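Geranyltranstransferase (IspA) (Helicobacter pylori, PDB 3Q1O) probably acts as a magnesium-dependent prenyltransferase of isoprenoid biosynthesis, and binds dimethylallyl diphosphate and magnesium. Local coordinates at residues 55-60 / 89-94. Numbering follows the deposited sequence.
With DMA (dimethylallyl diphosphate), chain F.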
loop_
_atom_site.group_PDB
_atom_site.type_symbol
_atom_site.label_atom_id
_atom_site.label_comp_id
_atom_site.label_asym_id
_atom_site.label_seq_id
_atom_site.Cartn_x
_atom_site.Cartn_y
_atom_site.Cartn_z
ATOM N N GLY A 55 -16.872 5.141 12.238
ATOM C CA GLY A 55 -16.855 5.663 10.884
ATOM C C GLY A 55 -18.243 5.555 10.301
ATOM O O GLY A 55 -19.007 4.671 10.681
ATOM N N LYS A 56 -18.570 6.453 9.377
ATOM C CA LYS A 56 -19.879 6.445 8.724
ATOM C C LYS A 56 -19.979 5.356 7.661
ATOM O O LYS A 56 -21.082 5.039 7.211
ATOM C CB LYS A 56 -20.180 7.801 8.081
ATOM C CG LYS A 56 -20.392 8.943 9.068
ATOM C CD LYS A 56 -20.598 10.282 8.350
ATOM C CE LYS A 56 -19.324 10.767 7.658
ATOM N NZ LYS A 56 -18.171 10.895 8.600
ATOM N N ARG A 57 -18.827 4.812 7.256
ATOM C CA ARG A 57 -18.722 3.801 6.194
ATOM C C ARG A 57 -19.244 4.366 4.883
ATOM O O ARG A 57 -19.828 3.634 4.077
ATOM C CB ARG A 57 -19.469 2.498 6.556
ATOM C CG ARG A 57 -18.704 1.456 7.388
ATOM C CD ARG A 57 -17.695 2.065 8.329
ATOM N NE ARG A 57 -17.556 1.311 9.562
ATOM C CZ ARG A 57 -16.416 1.183 10.229
ATOM N NH1 ARG A 57 -16.389 0.486 11.356
ATOM N NH2 ARG A 57 -15.299 1.738 9.763
ATOM N N PHE A 58 -19.015 5.665 4.674
ATOM C CA PHE A 58 -19.570 6.386 3.531
ATOM C C PHE A 58 -19.127 5.792 2.207
ATOM O O PHE A 58 -19.933 5.639 1.289
ATOM C CB PHE A 58 -19.216 7.881 3.586
ATOM C CG PHE A 58 -19.798 8.688 2.451
ATOM C CD1 PHE A 58 -21.170 8.688 2.203
ATOM C CD2 PHE A 58 -18.980 9.468 1.644
ATOM C CE1 PHE A 58 -21.711 9.445 1.158
ATOM C CE2 PHE A 58 -19.514 10.233 0.602
ATOM C CZ PHE A 58 -20.882 10.216 0.358
ATOM N N ARG A 59 -17.849 5.444 2.126
ATOM C CA ARG A 59 -17.287 4.885 0.903
ATOM C C ARG A 59 -17.775 3.449 0.593
ATOM O O ARG A 59 -18.161 3.181 -0.547
ATOM C CB ARG A 59 -15.762 5.040 0.894
ATOM C CG ARG A 59 -15.329 6.492 0.824
ATOM C CD ARG A 59 -14.046 6.741 1.564
ATOM N NE ARG A 59 -13.780 8.169 1.730
ATOM C CZ ARG A 59 -14.179 8.894 2.772
ATOM N NH1 ARG A 59 -13.887 10.188 2.838
ATOM N NH2 ARG A 59 -14.875 8.332 3.749
ATOM N N PRO A 60 -17.789 2.536 1.595
ATOM C CA PRO A 60 -18.461 1.260 1.312
ATOM C C PRO A 60 -19.943 1.398 0.960
ATOM O O PRO A 60 -20.427 0.676 0.088
ATOM C CB PRO A 60 -18.299 0.488 2.622
ATOM C CG PRO A 60 -17.012 0.981 3.171
ATOM C CD PRO A 60 -16.972 2.443 2.824
ATOM N N SER A 89 -11.914 -3.378 1.671
ATOM C CA SER A 89 -10.629 -2.924 1.161
ATOM C C SER A 89 -10.605 -1.407 0.985
ATOM O O SER A 89 -9.595 -0.765 1.277
ATOM C CB SER A 89 -10.286 -3.625 -0.149
ATOM O OG SER A 89 -11.002 -3.056 -1.218
ATOM N N ILE A 90 -11.733 -0.850 0.542
ATOM C CA ILE A 90 -11.906 0.596 0.409
ATOM C C ILE A 90 -11.820 1.256 1.783
ATOM O O ILE A 90 -11.141 2.284 1.957
ATOM C CB ILE A 90 -13.255 0.948 -0.283
ATOM C CG1 ILE A 90 -13.309 0.366 -1.698
ATOM C CG2 ILE A 90 -13.454 2.444 -0.369
ATOM C CD1 ILE A 90 -14.691 0.402 -2.311
ATOM N N GLU A 91 -12.488 0.641 2.758
ATOM C CA GLU A 91 -12.495 1.149 4.122
ATOM C C GLU A 91 -11.122 1.051 4.793
ATOM O O GLU A 91 -10.720 1.957 5.531
ATOM C CB GLU A 91 -13.578 0.450 4.952
ATOM C CG GLU A 91 -13.817 1.038 6.352
ATOM C CD GLU A 91 -14.335 2.476 6.343
ATOM O OE1 GLU A 91 -14.804 2.964 5.292
ATOM O OE2 GLU A 91 -14.284 3.121 7.411
ATOM N N CYS A 92 -10.394 -0.026 4.521
ATOM C CA CYS A 92 -9.035 -0.156 5.044
ATOM C C CYS A 92 -8.109 0.933 4.521
ATOM O O CYS A 92 -7.405 1.572 5.309
ATOM C CB CYS A 92 -8.457 -1.535 4.744
ATOM S SG CYS A 92 -9.185 -2.809 5.756
ATOM N N LEU A 93 -8.131 1.158 3.207
ATOM C CA LEU A 93 -7.327 2.221 2.606
ATOM C C LEU A 93 -7.718 3.589 3.145
ATOM O O LEU A 93 -6.850 4.395 3.458
ATOM C CB LEU A 93 -7.404 2.204 1.074
ATOM C CG LEU A 93 -6.293 3.019 0.400
ATOM C CD1 LEU A 93 -5.146 2.125 -0.009
ATOM C CD2 LEU A 93 -6.815 3.754 -0.803
ATOM N N HIS A 94 -9.019 3.837 3.266
ATOM C CA HIS A 94 -9.510 5.064 3.886
ATOM C C HIS A 94 -9.013 5.213 5.338
ATOM O O HIS A 94 -8.484 6.262 5.706
ATOM C CB HIS A 94 -11.038 5.143 3.802
ATOM C CG HIS A 94 -11.619 6.285 4.573
ATOM N ND1 HIS A 94 -11.242 7.594 4.362
ATOM C CD2 HIS A 94 -12.542 6.313 5.563
ATOM C CE1 HIS A 94 -11.900 8.380 5.196
ATOM N NE2 HIS A 94 -12.696 7.628 5.934
HETATM C C1 DMA F . -12.701 11.776 7.058
HETATM O O1 DMA F . -13.669 10.904 6.465
HETATM C C2 DMA F . -11.801 11.987 5.867
HETATM C C3 DMA F . -11.989 12.988 4.992
HETATM C C4 DMA F . -13.069 14.019 5.174
HETATM C C5 DMA F . -11.064 13.084 3.811
HETATM P PA DMA F . -15.114 10.564 7.055
HETATM O O1A DMA F . -15.740 9.543 6.134
HETATM O O2A DMA F . -15.829 11.864 7.349
HETATM O O3A DMA F . -14.726 9.861 8.456
HETATM P PB DMA F . -15.166 8.363 8.854
HETATM O O1B DMA F . -14.638 8.260 10.265
HETATM O O2B DMA F . -16.674 8.318 8.710
HETATM O O3B DMA F . -14.459 7.484 7.858
HETATM O O HOH W 1 -15.975 5.083 7.652
HETATM O O HOH W 2 -15.837 5.413 4.494
#
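R59 and H94 stack flat on each other beside the diphosphate of dimethylallyl diphosphate. The site lies inside the all-helical prenyltransferase fold, where the loop 55-57 runs into helix 58-70 and faces helix 80-101. The R59 guanidinium lies over one face of the H94 ring, with NH2 offset toward the rim, centres 3.6 Å apart and planes at 15°. R59 CD adds a CH-pi contact over the same ring. R59 NH2 donates to DMA O1A in the guanidinium plane (2.8 Å), and H94 NE2 donates to O3B at 2.6 Å. From the loop, the N-H of K56 donates almost straight to DMA O2B (177°). The K56 chain folds back at chi3 and chi4, which lets NZ bond both O2A and O2B.

The second shell centres on E91. Its CG lies anti to the backbone N (chi1 -172°), and the carboxylate reaches the loop. R57 NH2 makes a salt bridge to E91 OE2 at 2.9 Å, approaching from above the carboxylate plane. R113 bonds both OE2 and the ligand. R57 is held by E26 and by the V51 carbonyl. Beside it, P60 CD packs against E91 OE1, and R59 CB meets I90 CG2. Water 2 accepts from R59 N and NH2 and donates to E91 OE1. Water 1 accepts from R57 N, 2.9 Å away, and lies 2.8 Å from DMA O3B and 2.6 Å from E91 OE2.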